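Local atomic coordinates of dTDP-4-dehydrorhamnose Reductase (Yersinia enterocolitica, PDB entry 5U9C), a protein that probably catalyses the NADPH-dependent reduction of dTDP-4-dehydro-beta-L-rhamnose to dTDP-L-rhamnose, a step in the biosynthesis of that sugar nucleotide. Residues P57-H62 with W205-R210; W100-S105 with L150-G155; K115-E120 with G261-Y266; I183-D188 with S224-A229; S192-M197 with H216-G221. All blocks are in the same frame, centred on the assembly; numbering follows the deposited sequence. Where two conformers were deposited one is given.

Interaction 1 (P57-H62 with W205-R210)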
# COMPACT_ATOMS: atom_id res chain seq x y z
N PRO D 57 17.74 -38.82 17.84
CA PRO D 57 17.43 -39.23 16.48
C PRO D 57 18.46 -38.73 15.49
O PRO D 57 19.13 -37.74 15.75
CB PRO D 57 16.09 -38.54 16.22
CG PRO D 57 16.15 -37.29 17.04
CD PRO D 57 16.94 -37.66 18.28
N ASP D 58 18.58 -39.41 14.36
CA ASP D 58 19.43 -38.96 13.25
C ASP D 58 18.62 -38.03 12.34
O ASP D 58 19.18 -37.14 11.66
CB ASP D 58 19.88 -40.15 12.43
CG ASP D 58 20.68 -41.13 13.24
OD1 ASP D 58 21.83 -40.82 13.58
OD2 ASP D 58 20.12 -42.18 13.57
N VAL D 59 17.31 -38.25 12.32
CA VAL D 59 16.39 -37.48 11.51
C VAL D 59 15.15 -37.13 12.31
O VAL D 59 14.62 -37.98 13.04
CB VAL D 59 15.98 -38.30 10.26
CG1 VAL D 59 14.81 -37.66 9.52
CG2 VAL D 59 17.17 -38.52 9.34
N ILE D 60 14.67 -35.89 12.14
CA ILE D 60 13.44 -35.42 12.76
C ILE D 60 12.53 -34.86 11.67
O ILE D 60 12.95 -33.98 10.92
CB ILE D 60 13.67 -34.32 13.81
CG1 ILE D 60 14.51 -34.86 14.96
CG2 ILE D 60 12.33 -33.81 14.34
CD1 ILE D 60 14.99 -33.80 15.94
N LEU D 61 11.31 -35.39 11.59
CA LEU D 61 10.31 -34.97 10.63
C LEU D 61 9.25 -34.26 11.48
O LEU D 61 8.50 -34.93 12.23
CB LEU D 61 9.69 -36.16 9.90
CG LEU D 61 10.67 -37.16 9.27
CD1 LEU D 61 9.90 -38.21 8.52
CD2 LEU D 61 11.64 -36.48 8.32
N HIS D 62 9.19 -32.95 11.36
CA HIS D 62 8.28 -32.13 12.15
C HIS D 62 7.07 -31.71 11.34
O HIS D 62 7.12 -30.70 10.64
CB HIS D 62 9.01 -30.93 12.75
CG HIS D 62 8.13 -30.04 13.55
ND1 HIS D 62 7.12 -30.54 14.35
CD2 HIS D 62 8.15 -28.71 13.75
CE1 HIS D 62 6.51 -29.54 14.96
NE2 HIS D 62 7.13 -28.42 14.63
N TRP D 205 12.72 -39.62 -0.59
CA TRP D 205 13.89 -39.32 -1.41
C TRP D 205 14.78 -38.31 -0.68
O TRP D 205 16.00 -38.47 -0.65
CB TRP D 205 13.46 -38.78 -2.79
CG TRP D 205 14.58 -38.29 -3.66
CD1 TRP D 205 15.25 -39.00 -4.61
CD2 TRP D 205 15.18 -36.98 -3.66
NE1 TRP D 205 16.22 -38.22 -5.20
CE2 TRP D 205 16.21 -36.98 -4.62
CE3 TRP D 205 14.95 -35.81 -2.92
CZ2 TRP D 205 16.99 -35.85 -4.88
CZ3 TRP D 205 15.73 -34.69 -3.18
CH2 TRP D 205 16.74 -34.72 -4.15
N ALA D 206 14.16 -37.30 -0.06
CA ALA D 206 14.89 -36.23 0.62
C ALA D 206 15.67 -36.72 1.83
O ALA D 206 16.78 -36.27 2.08
CB ALA D 206 13.94 -35.12 1.03
N ILE D 207 15.05 -37.62 2.58
CA ILE D 207 15.70 -38.21 3.73
C ILE D 207 16.95 -38.98 3.29
O ILE D 207 17.98 -38.88 3.93
CB ILE D 207 14.75 -39.16 4.48
CG1 ILE D 207 13.59 -38.38 5.10
CG2 ILE D 207 15.50 -39.93 5.58
CD1 ILE D 207 12.43 -39.26 5.53
N ASN D 208 16.85 -39.73 2.19
CA ASN D 208 17.96 -40.53 1.68
C ASN D 208 19.14 -39.67 1.21
O ASN D 208 20.29 -40.05 1.38
CB ASN D 208 17.49 -41.45 0.52
CG ASN D 208 18.60 -42.35 -0.01
OD1 ASN D 208 18.89 -42.35 -1.20
ND2 ASN D 208 19.23 -43.09 0.87
N LYS D 209 18.84 -38.53 0.58
CA LYS D 209 19.87 -37.61 0.08
C LYS D 209 20.30 -36.58 1.10
O LYS D 209 21.30 -35.92 0.89
CB LYS D 209 19.34 -36.81 -1.13
CG LYS D 209 18.95 -37.64 -2.34
CD LYS D 209 20.09 -38.48 -2.92
CE LYS D 209 21.14 -37.63 -3.64
NZ LYS D 209 20.61 -37.00 -4.88
N ARG D 210 19.54 -36.45 2.18
CA ARG D 210 19.75 -35.39 3.16
C ARG D 210 19.77 -34.03 2.44
O ARG D 210 20.64 -33.20 2.68
CB ARG D 210 21.01 -35.61 4.01
CG ARG D 210 20.98 -36.90 4.83
CD ARG D 210 19.75 -36.99 5.75
NE ARG D 210 19.71 -38.27 6.44
CZ ARG D 210 20.36 -38.54 7.58
NH1 ARG D 210 20.27 -39.75 8.12
NH2 ARG D 210 21.10 -37.62 8.18
O HOH W 1 21.76 -37.16 11.02
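Val59 of strand 59-62 faces Ile207 near the end of helix 196-209 with their CA atoms 7.8 Å apart, and no direct hydrogen bond joins the two backbones. The apolar part of the contact is made by branch tips. Ile207 CD1 reaches Leu61 at both methyls, 4.0 Å from Leu61 CD2, and the two side chains cross at about a right angle. Ile207 CG2 meets Val59 CG2 more distantly, at 4.3 Å. This is a helix laid over the parallel sheet of a Rossmann-type fold: Val59 and Leu61 also touch Ile8 of the neighbouring strand 7-11, and Ile207 reaches Trp100 on strand 100-106. The helix ends in a Schellman motif with Arg210, at positive phi, as its C-prime residue. The arginine chain bends at chi2 (-56°, placing CD), and its guanidinium lies against Val59. Val59 CG2 lies under one face of the guanidinium, 3.6 Å from Arg210 NH1 and set toward the rim. In the guanidinium plane Arg210 NE gives a weak hydrogen bond to Ile207 O, while a water accepts from Arg210 NH2 at 3.0 Å and donates to Asp58 O at 2.7 Å. The Asp58 carboxylate is engaged by the backbone N of Lys7.

Interaction 2 (W100-S105 with L150-G155)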
# COMPACT_ATOMS: atom_id res chain seq x y z
N TRP D 100 19.28 -34.12 11.26
CA TRP D 100 18.77 -33.42 10.07
C TRP D 100 17.28 -33.21 10.34
O TRP D 100 16.58 -34.16 10.69
CB TRP D 100 19.01 -34.26 8.83
CG TRP D 100 18.44 -33.77 7.52
CD1 TRP D 100 19.07 -32.96 6.60
CD2 TRP D 100 17.20 -34.17 6.93
NE1 TRP D 100 18.26 -32.80 5.50
CE2 TRP D 100 17.12 -33.54 5.67
CE3 TRP D 100 16.14 -34.97 7.36
CZ2 TRP D 100 16.02 -33.70 4.83
CZ3 TRP D 100 15.05 -35.13 6.53
CH2 TRP D 100 15.00 -34.50 5.27
N LEU D 101 16.81 -31.97 10.20
CA LEU D 101 15.44 -31.60 10.52
C LEU D 101 14.63 -31.17 9.32
O LEU D 101 15.01 -30.24 8.60
CB LEU D 101 15.45 -30.46 11.54
CG LEU D 101 14.12 -29.80 11.92
CD1 LEU D 101 13.14 -30.78 12.53
CD2 LEU D 101 14.39 -28.69 12.92
N LEU D 102 13.48 -31.80 9.14
CA LEU D 102 12.57 -31.46 8.07
C LEU D 102 11.38 -30.77 8.71
O LEU D 102 10.78 -31.31 9.63
CB LEU D 102 12.14 -32.70 7.28
CG LEU D 102 11.01 -32.57 6.23
CD1 LEU D 102 11.16 -31.39 5.33
CD2 LEU D 102 10.92 -33.83 5.39
N TYR D 103 11.09 -29.57 8.26
CA TYR D 103 9.96 -28.78 8.76
C TYR D 103 8.97 -28.56 7.63
O TYR D 103 9.32 -28.04 6.58
CB TYR D 103 10.44 -27.41 9.31
CG TYR D 103 9.34 -26.48 9.82
CD1 TYR D 103 8.43 -26.90 10.78
CD2 TYR D 103 9.28 -25.15 9.40
CE1 TYR D 103 7.45 -26.05 11.27
CE2 TYR D 103 8.30 -24.28 9.90
CZ TYR D 103 7.40 -24.74 10.84
OH TYR D 103 6.44 -23.92 11.36
N LEU D 104 7.74 -29.01 7.84
CA LEU D 104 6.68 -28.81 6.87
C LEU D 104 6.08 -27.42 7.10
O LEU D 104 5.49 -27.16 8.14
CB LEU D 104 5.59 -29.87 7.04
CG LEU D 104 4.35 -29.72 6.14
CD1 LEU D 104 4.75 -29.88 4.68
CD2 LEU D 104 3.31 -30.74 6.55
N SER D 105 6.25 -26.54 6.12
CA SER D 105 5.70 -25.17 6.22
C SER D 105 4.55 -25.00 5.22
O SER D 105 4.07 -25.98 4.66
CB SER D 105 6.79 -24.09 6.07
OG SER D 105 6.28 -22.80 6.45
N LEU D 150 15.71 -28.98 6.18
CA LEU D 150 14.94 -28.88 4.95
C LEU D 150 13.56 -28.33 5.32
O LEU D 150 12.85 -28.89 6.18
CB LEU D 150 14.80 -30.22 4.24
CG LEU D 150 13.98 -30.19 2.94
CD1 LEU D 150 14.52 -29.18 1.94
CD2 LEU D 150 13.89 -31.56 2.30
N ILE D 151 13.19 -27.22 4.69
CA ILE D 151 11.89 -26.59 4.89
C ILE D 151 11.14 -26.74 3.58
O ILE D 151 11.64 -26.31 2.52
CB ILE D 151 12.04 -25.11 5.26
CG1 ILE D 151 12.61 -25.01 6.67
CG2 ILE D 151 10.69 -24.39 5.17
CD1 ILE D 151 13.14 -23.63 7.02
N ILE D 152 9.98 -27.39 3.64
CA ILE D 152 9.15 -27.59 2.46
C ILE D 152 7.84 -26.86 2.66
O ILE D 152 7.12 -27.09 3.65
CB ILE D 152 8.84 -29.06 2.21
CG1 ILE D 152 10.12 -29.88 2.12
CG2 ILE D 152 8.00 -29.19 0.93
CD1 ILE D 152 9.87 -31.37 1.93
N ARG D 153 7.51 -26.00 1.72
CA ARG D 153 6.25 -25.28 1.76
C ARG D 153 5.27 -25.98 0.84
O ARG D 153 5.54 -26.16 -0.35
CB ARG D 153 6.42 -23.81 1.36
CG ARG D 153 7.41 -23.03 2.22
CD ARG D 153 7.38 -21.55 1.89
NE ARG D 153 8.30 -20.76 2.70
CZ ARG D 153 9.29 -19.98 2.25
NH1 ARG D 153 9.52 -19.80 0.95
NH2 ARG D 153 10.02 -19.32 3.14
N ALA D 154 4.16 -26.43 1.42
CA ALA D 154 3.07 -27.08 0.69
C ALA D 154 1.91 -26.08 0.59
O ALA D 154 1.78 -25.19 1.43
CB ALA D 154 2.60 -28.34 1.41
N GLY D 155 1.09 -26.25 -0.43
CA GLY D 155 -0.07 -25.41 -0.65
C GLY D 155 -1.29 -26.09 -0.04
O GLY D 155 -1.25 -26.56 1.10
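Leu102 and Leu150, Tyr103 and Ile151, Leu104 and Ile152, and Ser105 and Arg153 pair in parallel register between strands 100-105 and 150-154, whose axes approach to 4.6 Å at 21°. Five backbone hydrogen bonds run between them. Four are ordinary and fairly straight, among them Tyr103 N to Leu150 O at 2.8 Å, whereas the last, Ala154 N to Ser105 O, stretches to 3.3 Å with its donor 48° out of the carbonyl plane. The side chains pack most closely on the face of Leu102, Leu150 and Ile152. Leu102 CG lies anti to the backbone N (chi1 171°), and its CD1 comes within 3.6 Å of Ile152 CD1 and 3.9 Å of Leu150 CG. Trp100 CZ2 closes this cluster 3.7 Å from Leu150 CB, the two side chains side by side. Helix 196-209 covers this face. The other face is looser and more polar: Tyr103 CB and Ile151 CG1 are 4.2 Å apart, and Ser105 CB meets Arg153 CG at 4.0 Å. Glu138 of helix 129-144 accepts a hydrogen bond from Ser105 OG and forms a salt bridge with Arg153, whose side chain lies near a bound citrate. Neighbouring parallel strands with helices over both faces are the core of a Rossmann-type fold.

Interaction 3 (K115-E120 with G261-Y266)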
# COMPACT_ATOMS: atom_id res chain seq x y z
N LYS D 115 0.36 -10.70 -5.16
CA LYS D 115 0.58 -11.23 -6.52
C LYS D 115 -0.00 -12.63 -6.67
O LYS D 115 -0.52 -13.20 -5.71
CB LYS D 115 2.02 -11.13 -6.96
CG LYS D 115 3.06 -11.87 -6.18
CD LYS D 115 4.40 -11.52 -6.82
CE LYS D 115 5.58 -12.23 -6.21
NZ LYS D 115 6.77 -11.93 -7.06
N LEU D 116 0.05 -13.17 -7.88
CA LEU D 116 -0.61 -14.44 -8.18
C LEU D 116 0.15 -15.71 -7.79
O LEU D 116 -0.48 -16.73 -7.46
CB LEU D 116 -1.02 -14.45 -9.66
CG LEU D 116 -1.98 -13.25 -9.97
CD1 LEU D 116 -2.48 -13.25 -11.42
CD2 LEU D 116 -3.18 -13.13 -9.02
N SER D 117 1.48 -15.65 -7.75
CA SER D 117 2.26 -16.83 -7.43
C SER D 117 3.59 -16.42 -6.80
O SER D 117 4.10 -15.35 -7.11
CB SER D 117 2.53 -17.61 -8.72
OG SER D 117 2.96 -18.90 -8.40
N TYR D 118 4.13 -17.28 -5.94
CA TYR D 118 5.39 -17.02 -5.24
C TYR D 118 6.39 -18.19 -5.37
O TYR D 118 6.01 -19.37 -5.20
CB TYR D 118 5.12 -16.77 -3.74
CG TYR D 118 4.16 -15.63 -3.46
CD1 TYR D 118 2.79 -15.85 -3.42
CD2 TYR D 118 4.63 -14.33 -3.27
CE1 TYR D 118 1.91 -14.81 -3.20
CE2 TYR D 118 3.76 -13.27 -3.06
CZ TYR D 118 2.40 -13.52 -3.01
OH TYR D 118 1.54 -12.47 -2.77
N ASN D 119 7.65 -17.87 -5.66
CA ASN D 119 8.71 -18.88 -5.69
C ASN D 119 9.64 -18.73 -4.47
O ASN D 119 9.41 -17.84 -3.61
CB ASN D 119 9.45 -18.89 -7.03
CG ASN D 119 10.23 -17.63 -7.28
OD1 ASN D 119 10.91 -17.10 -6.38
ND2 ASN D 119 10.18 -17.15 -8.53
N GLU D 120 10.65 -19.59 -4.36
CA GLU D 120 11.56 -19.58 -3.21
C GLU D 120 12.39 -18.27 -3.03
O GLU D 120 12.91 -18.03 -1.95
CB GLU D 120 12.49 -20.81 -3.19
CG GLU D 120 11.79 -22.18 -3.08
CD GLU D 120 11.42 -22.82 -4.43
OE1 GLU D 120 11.32 -22.10 -5.44
OE2 GLU D 120 11.21 -24.05 -4.47
N GLY D 261 -0.84 -18.98 -4.22
CA GLY D 261 -0.21 -19.87 -5.16
C GLY D 261 1.31 -19.90 -4.97
O GLY D 261 1.94 -18.87 -4.68
N ILE D 262 1.89 -21.09 -5.06
CA ILE D 262 3.34 -21.27 -4.98
C ILE D 262 3.87 -22.08 -6.16
O ILE D 262 3.18 -22.96 -6.69
CB ILE D 262 3.80 -21.92 -3.68
CG1 ILE D 262 2.99 -23.17 -3.36
CG2 ILE D 262 3.71 -20.94 -2.52
CD1 ILE D 262 3.62 -24.01 -2.26
N GLU D 263 5.07 -21.73 -6.60
CA GLU D 263 5.78 -22.47 -7.64
C GLU D 263 7.23 -22.59 -7.20
O GLU D 263 7.67 -21.90 -6.26
CB GLU D 263 5.62 -21.82 -9.02
CG GLU D 263 6.27 -20.48 -9.18
CD GLU D 263 5.76 -19.76 -10.42
OE1 GLU D 263 4.56 -19.47 -10.51
OE2 GLU D 263 6.57 -19.44 -11.30
N SER D 264 7.96 -23.51 -7.82
CA SER D 264 9.36 -23.72 -7.45
C SER D 264 10.29 -23.41 -8.58
O SER D 264 10.02 -23.74 -9.74
CB SER D 264 9.60 -25.17 -7.02
OG SER D 264 10.97 -25.37 -6.64
N ILE D 265 11.39 -22.76 -8.23
CA ILE D 265 12.47 -22.52 -9.19
C ILE D 265 13.63 -23.48 -8.92
O ILE D 265 14.61 -23.45 -9.63
CB ILE D 265 13.01 -21.09 -9.11
CG1 ILE D 265 13.39 -20.73 -7.66
CG2 ILE D 265 11.95 -20.14 -9.63
CD1 ILE D 265 14.15 -19.43 -7.52
N TYR D 266 13.52 -24.30 -7.87
CA TYR D 266 14.61 -25.22 -7.52
C TYR D 266 14.31 -26.72 -7.65
O TYR D 266 15.24 -27.52 -7.54
CB TYR D 266 15.10 -24.96 -6.06
CG TYR D 266 15.67 -23.57 -5.79
CD1 TYR D 266 16.51 -22.94 -6.70
CD2 TYR D 266 15.46 -22.95 -4.57
CE1 TYR D 266 17.05 -21.70 -6.44
CE2 TYR D 266 16.01 -21.70 -4.30
CZ TYR D 266 16.80 -21.08 -5.24
OH TYR D 266 17.35 -19.85 -4.99
O HOH W 2 1.13 -21.25 -8.36
O HOH W 3 8.79 -18.10 -10.83
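A short, weakly bonded pair of parallel strands at a subunit boundary sets Tyr118 beside Ile262, and the two segments run on together as far as Glu120 and Tyr266. Tyr118 uses both its backbone groups, N to Gly261 O at 3.0 Å and O to Glu263 N at 2.9 Å. Glu120 then grips segment 261-266 through its carboxylate. Its chain bends at chi2 (90°), and the two oxygens take neighbouring donors, both on the syn side: Ile265 N reaches Glu120 OE1 at 2.9 Å, and Ser264 OG gives its proton to Glu120 OE2 at 2.6 Å. Ser264 OG in turn accepts from Tyr266 N at 3.0 Å, an ST turn. Glu120 CB lies 3.8 Å from Tyr266 CE2. On the other flank Ser117 OG donates to Glu263 OE1 at 2.7 Å, on the anti side and tilted out of the carboxylate plane. A water links Asn119 ND2 with Glu263 OE2, while Asn119 OD1 takes the backbone N of Leu121. Glu263 OE2 also hydrogen-bonds to His246 of a neighbouring subunit, and Tyr266 OH bonds weakly to His84 of another. With His216 N as a further donor to OE2, the buried Glu120 carboxylate holds three hydrogen bonds, consistent with an ionised carboxylate.

Interaction 4 (I183-D188 with S224-A229)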
# COMPACT_ATOMS: atom_id res chain seq x y z
N ILE D 183 -23.56 -27.34 -5.56
CA ILE D 183 -22.44 -27.17 -4.68
C ILE D 183 -21.84 -25.78 -4.92
O ILE D 183 -21.58 -25.42 -6.05
CB ILE D 183 -21.39 -28.27 -4.95
CG1 ILE D 183 -21.98 -29.64 -4.61
CG2 ILE D 183 -20.12 -28.01 -4.15
CD1 ILE D 183 -21.12 -30.82 -5.02
N LYS D 184 -21.63 -25.03 -3.84
CA LYS D 184 -21.02 -23.70 -3.90
C LYS D 184 -19.54 -23.83 -3.58
O LYS D 184 -19.16 -24.58 -2.68
CB LYS D 184 -21.66 -22.76 -2.88
CG LYS D 184 -23.12 -22.47 -3.18
CD LYS D 184 -23.72 -21.60 -2.09
CE LYS D 184 -25.20 -21.42 -2.33
NZ LYS D 184 -25.78 -20.53 -1.29
N ALA D 185 -18.71 -23.11 -4.33
CA ALA D 185 -17.27 -23.11 -4.13
C ALA D 185 -16.72 -21.71 -4.42
O ALA D 185 -17.10 -21.07 -5.40
CB ALA D 185 -16.60 -24.15 -5.04
N VAL D 186 -15.82 -21.26 -3.56
CA VAL D 186 -15.24 -19.93 -3.66
C VAL D 186 -14.40 -19.77 -4.93
O VAL D 186 -13.50 -20.57 -5.19
CB VAL D 186 -14.43 -19.61 -2.39
CG1 VAL D 186 -13.74 -18.27 -2.50
CG2 VAL D 186 -15.34 -19.64 -1.16
N SER D 187 -14.72 -18.75 -5.72
CA SER D 187 -14.03 -18.49 -6.97
C SER D 187 -12.98 -17.36 -6.93
O SER D 187 -12.19 -17.23 -7.87
CB SER D 187 -15.05 -18.13 -8.05
OG SER D 187 -15.72 -16.93 -7.73
N ASP D 188 -12.96 -16.58 -5.86
CA ASP D 188 -12.10 -15.38 -5.80
C ASP D 188 -10.92 -15.42 -4.82
O ASP D 188 -10.46 -14.36 -4.38
CB ASP D 188 -12.98 -14.13 -5.58
CG ASP D 188 -13.70 -14.12 -4.23
OD1 ASP D 188 -13.45 -15.02 -3.40
OD2 ASP D 188 -14.50 -13.18 -4.00
N SER D 224 -8.62 -21.78 -8.19
CA SER D 224 -9.55 -21.50 -7.07
C SER D 224 -10.18 -22.80 -6.63
O SER D 224 -10.09 -23.81 -7.36
CB SER D 224 -10.69 -20.56 -7.51
OG SER D 224 -11.53 -21.19 -8.48
N ARG D 225 -10.86 -22.76 -5.49
CA ARG D 225 -11.60 -23.93 -5.01
C ARG D 225 -12.70 -24.26 -6.00
O ARG D 225 -13.06 -25.42 -6.16
CB ARG D 225 -12.21 -23.69 -3.65
CG ARG D 225 -11.23 -23.42 -2.53
CD ARG D 225 -10.28 -24.57 -2.30
NE ARG D 225 -9.55 -24.40 -1.04
CZ ARG D 225 -8.79 -25.33 -0.47
NH1 ARG D 225 -8.66 -26.55 -1.03
NH2 ARG D 225 -8.18 -25.04 0.67
N PHE D 226 -13.25 -23.23 -6.65
CA PHE D 226 -14.27 -23.43 -7.67
C PHE D 226 -13.74 -24.27 -8.82
O PHE D 226 -14.43 -25.18 -9.30
CB PHE D 226 -14.81 -22.08 -8.18
CG PHE D 226 -15.72 -22.21 -9.37
CD1 PHE D 226 -16.99 -22.77 -9.24
CD2 PHE D 226 -15.31 -21.74 -10.63
CE1 PHE D 226 -17.83 -22.89 -10.35
CE2 PHE D 226 -16.15 -21.86 -11.74
CZ PHE D 226 -17.41 -22.44 -11.60
N ASP D 227 -12.52 -23.96 -9.27
CA ASP D 227 -11.86 -24.72 -10.35
C ASP D 227 -11.70 -26.18 -9.93
O ASP D 227 -11.93 -27.11 -10.72
CB ASP D 227 -10.46 -24.17 -10.67
CG ASP D 227 -10.48 -22.79 -11.28
OD1 ASP D 227 -11.37 -22.49 -12.10
OD2 ASP D 227 -9.57 -22.01 -10.96
N ILE D 228 -11.28 -26.38 -8.69
CA ILE D 228 -11.08 -27.73 -8.15
C ILE D 228 -12.42 -28.48 -8.07
O ILE D 228 -12.50 -29.66 -8.46
CB ILE D 228 -10.38 -27.67 -6.76
CG1 ILE D 228 -8.96 -27.11 -6.93
CG2 ILE D 228 -10.36 -29.05 -6.12
CD1 ILE D 228 -8.27 -26.78 -5.60
N ALA D 229 -13.46 -27.81 -7.58
CA ALA D 229 -14.77 -28.47 -7.48
C ALA D 229 -15.27 -28.88 -8.86
O ALA D 229 -15.76 -29.99 -9.04
CB ALA D 229 -15.78 -27.59 -6.78
O HOH W 4 -11.08 -20.42 -3.69
O HOH W 5 -12.28 -19.27 -10.14
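Ala185 points its methyl toward the first turn of helix 225-235, where it meets backbone and small side chains. Ala185 CB sits 3.6 Å from Phe226 CA and 3.9 Å from Ala229 CB, the two helix residues being three apart and so on the same side. Phe226 starts toward the strand, but its CG is anti to the backbone N (chi1 171°), and the ring leads away to pack on Ile242 and Pro244 of strand 241-245. Its CB stays behind, 4.0 Å from Ser187 CB. Arg225 likewise starts toward the strand and then turns off, its guanidinium forming a cation-pi pair with Trp156 while the side chain touches Phe168, a residue that binds (R)-malate in a structure of this protein. Ser224, the N-cap, places OG between its own backbone N and carbonyl carbon (chi1 66°), from where it accepts from Asp227 N at 3.0 Å. Ser224 N in return donates to Asp227 OD2 at 2.9 Å, which completes a capping box. Phe226 N donates to Val186 O at 3.0 Å, lying 43° out of the carbonyl plane. A water spans Val186 O and Arg225 N, and another spans Ser187 O and Ser224 OG. The amides at the start of the helix thus find acceptors in the serine hydroxyl, the strand end and water, and the strand carbonyl may be further polarised by the positive end of the helix dipole.

Interaction 5 (S192-M197 with H216-G221)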
# COMPACT_ATOMS: atom_id res chain seq x y z
N SER D 192 -2.50 -23.23 -4.84
CA SER D 192 -1.93 -24.37 -5.53
C SER D 192 -2.17 -25.62 -4.69
O SER D 192 -2.14 -25.57 -3.44
CB SER D 192 -0.42 -24.16 -5.71
OG SER D 192 -0.14 -23.04 -6.55
N ILE D 193 -2.39 -26.75 -5.35
CA ILE D 193 -2.60 -27.98 -4.58
C ILE D 193 -1.30 -28.78 -4.44
O ILE D 193 -0.42 -28.75 -5.31
CB ILE D 193 -3.70 -28.89 -5.19
CG1 ILE D 193 -3.39 -29.27 -6.63
CG2 ILE D 193 -5.07 -28.23 -5.10
CD1 ILE D 193 -4.40 -30.22 -7.23
N THR D 194 -1.19 -29.48 -3.33
CA THR D 194 -0.08 -30.37 -3.05
C THR D 194 -0.65 -31.75 -2.72
O THR D 194 -1.38 -31.92 -1.73
CB THR D 194 0.75 -29.90 -1.84
OG1 THR D 194 1.34 -28.63 -2.12
CG2 THR D 194 1.88 -30.91 -1.53
N SER D 195 -0.30 -32.73 -3.55
CA SER D 195 -0.68 -34.12 -3.30
C SER D 195 0.14 -34.66 -2.15
O SER D 195 1.38 -34.71 -2.24
CB SER D 195 -0.43 -34.98 -4.55
OG SER D 195 -0.42 -36.37 -4.22
N ALA D 196 -0.51 -35.06 -1.06
CA ALA D 196 0.20 -35.62 0.09
C ALA D 196 1.00 -36.88 -0.30
O ALA D 196 2.11 -37.06 0.18
CB ALA D 196 -0.75 -35.93 1.25
N MSE D 197 0.45 -37.72 -1.19
CA MSE D 197 1.17 -38.95 -1.60
C MSE D 197 2.43 -38.62 -2.38
O MSE D 197 3.45 -39.29 -2.21
CB MSE D 197 0.25 -39.95 -2.32
CG MSE D 197 0.96 -41.26 -2.72
SE MSE D 197 1.74 -42.28 -1.19
CE MSE D 197 2.93 -43.47 -2.22
N HIS D 216 9.52 -25.29 -2.41
CA HIS D 216 8.08 -25.21 -2.57
C HIS D 216 7.71 -26.51 -3.27
O HIS D 216 8.28 -26.83 -4.31
CB HIS D 216 7.74 -24.05 -3.49
CG HIS D 216 7.89 -22.72 -2.85
ND1 HIS D 216 7.47 -21.56 -3.46
CD2 HIS D 216 8.31 -22.37 -1.61
CE1 HIS D 216 7.69 -20.54 -2.65
NE2 HIS D 216 8.21 -21.00 -1.53
N PHE D 217 6.73 -27.24 -2.73
CA PHE D 217 6.31 -28.50 -3.33
C PHE D 217 4.81 -28.45 -3.61
O PHE D 217 3.98 -28.56 -2.68
CB PHE D 217 6.70 -29.71 -2.45
CG PHE D 217 6.52 -31.05 -3.16
CD1 PHE D 217 5.26 -31.63 -3.24
CD2 PHE D 217 7.58 -31.69 -3.76
CE1 PHE D 217 5.08 -32.83 -3.90
CE2 PHE D 217 7.40 -32.90 -4.42
CZ PHE D 217 6.14 -33.47 -4.49
N ALA D 218 4.47 -28.27 -4.88
CA ALA D 218 3.07 -28.17 -5.30
C ALA D 218 2.89 -28.45 -6.78
O ALA D 218 3.81 -28.22 -7.59
CB ALA D 218 2.54 -26.77 -5.00
N SER D 219 1.69 -28.91 -7.14
CA SER D 219 1.35 -29.14 -8.53
C SER D 219 1.35 -27.79 -9.26
O SER D 219 1.11 -26.74 -8.65
CB SER D 219 -0.03 -29.80 -8.65
OG SER D 219 -0.08 -31.04 -7.97
N SER D 220 1.62 -27.84 -10.56
CA SER D 220 1.65 -26.64 -11.38
C SER D 220 0.24 -26.11 -11.61
O SER D 220 -0.65 -26.87 -12.02
CB SER D 220 2.33 -26.97 -12.72
OG SER D 220 2.34 -25.85 -13.58
N GLY D 221 0.03 -24.82 -11.36
CA GLY D 221 -1.28 -24.21 -11.56
C GLY D 221 -1.71 -23.39 -10.37
O GLY D 221 -1.51 -23.80 -9.22
O HOH W 6 -1.63 -26.38 -8.13
O HOH W 7 1.37 -32.15 -5.72
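Thr194 OG1 gives its proton to Phe217 O at 2.7 Å, in the carbonyl plane and on a lone pair, and Ser219 N bonds to Ile193 O at 2.8 Å; these two bonds hold strand 193-195 against residues 217-219. With Thr194 OG1 anti to the carbonyl carbon (chi1 -63°), the other branch, CG2, comes to the edge of the Phe217 ring in its plane, 3.9 Å from Phe217 CD1. Ile193 CG1 lies 4.0 Å from Ser219 CB, and Ser192 CB the same distance from Ala218 CB. Two waters extend the contact. One accepts from Ile193 N and donates to both Ser219 O and Gly221 O; the other accepts from Ser195 N and donates to Ser219 OG at 2.9 Å. Farther out, Asp282 of helix 279-288 holds Ser219 OG, and Thr194 OG1 also accepts from Gly155 N, so the hydroxyl links three chain segments. The Phe217 ring meets that of Phe202 with planes about 40° apart. Ser195 caps helix 196-209 through Gln198 N. The arrangement joins the edge strand of the Rossmann-type parallel sheet to a second, smaller mixed sheet, at the point where strand 190-195 passes into a helix that packs back on the main sheet.

Interactions 1, 2 and 5 follow the six-stranded parallel sheet: strands 59-62, 100-106, 149-154 and 213-217 are successive neighbours, and helix 196-209 starts in interaction 5 and ends in interaction 1, their centres about 20 Å apart. Interactions 1 and 2 touch through backbone pairing, their centres about 11 Å apart. Interaction 3 joins 115-120 to 261-266 beside the sheet's edge, touching interaction 5 through His216 and interaction 2 through Ile262. Interaction 4, about 36 Å from interaction 1 between centres, lies across the chain's centre and meets interaction 5 through Ile228 and Ile193. Along the chain, interaction 5 falls between the segments of interaction 4, and both between those of interaction 3, so the later part of the chain folds back beside the sheet and against its edge strand.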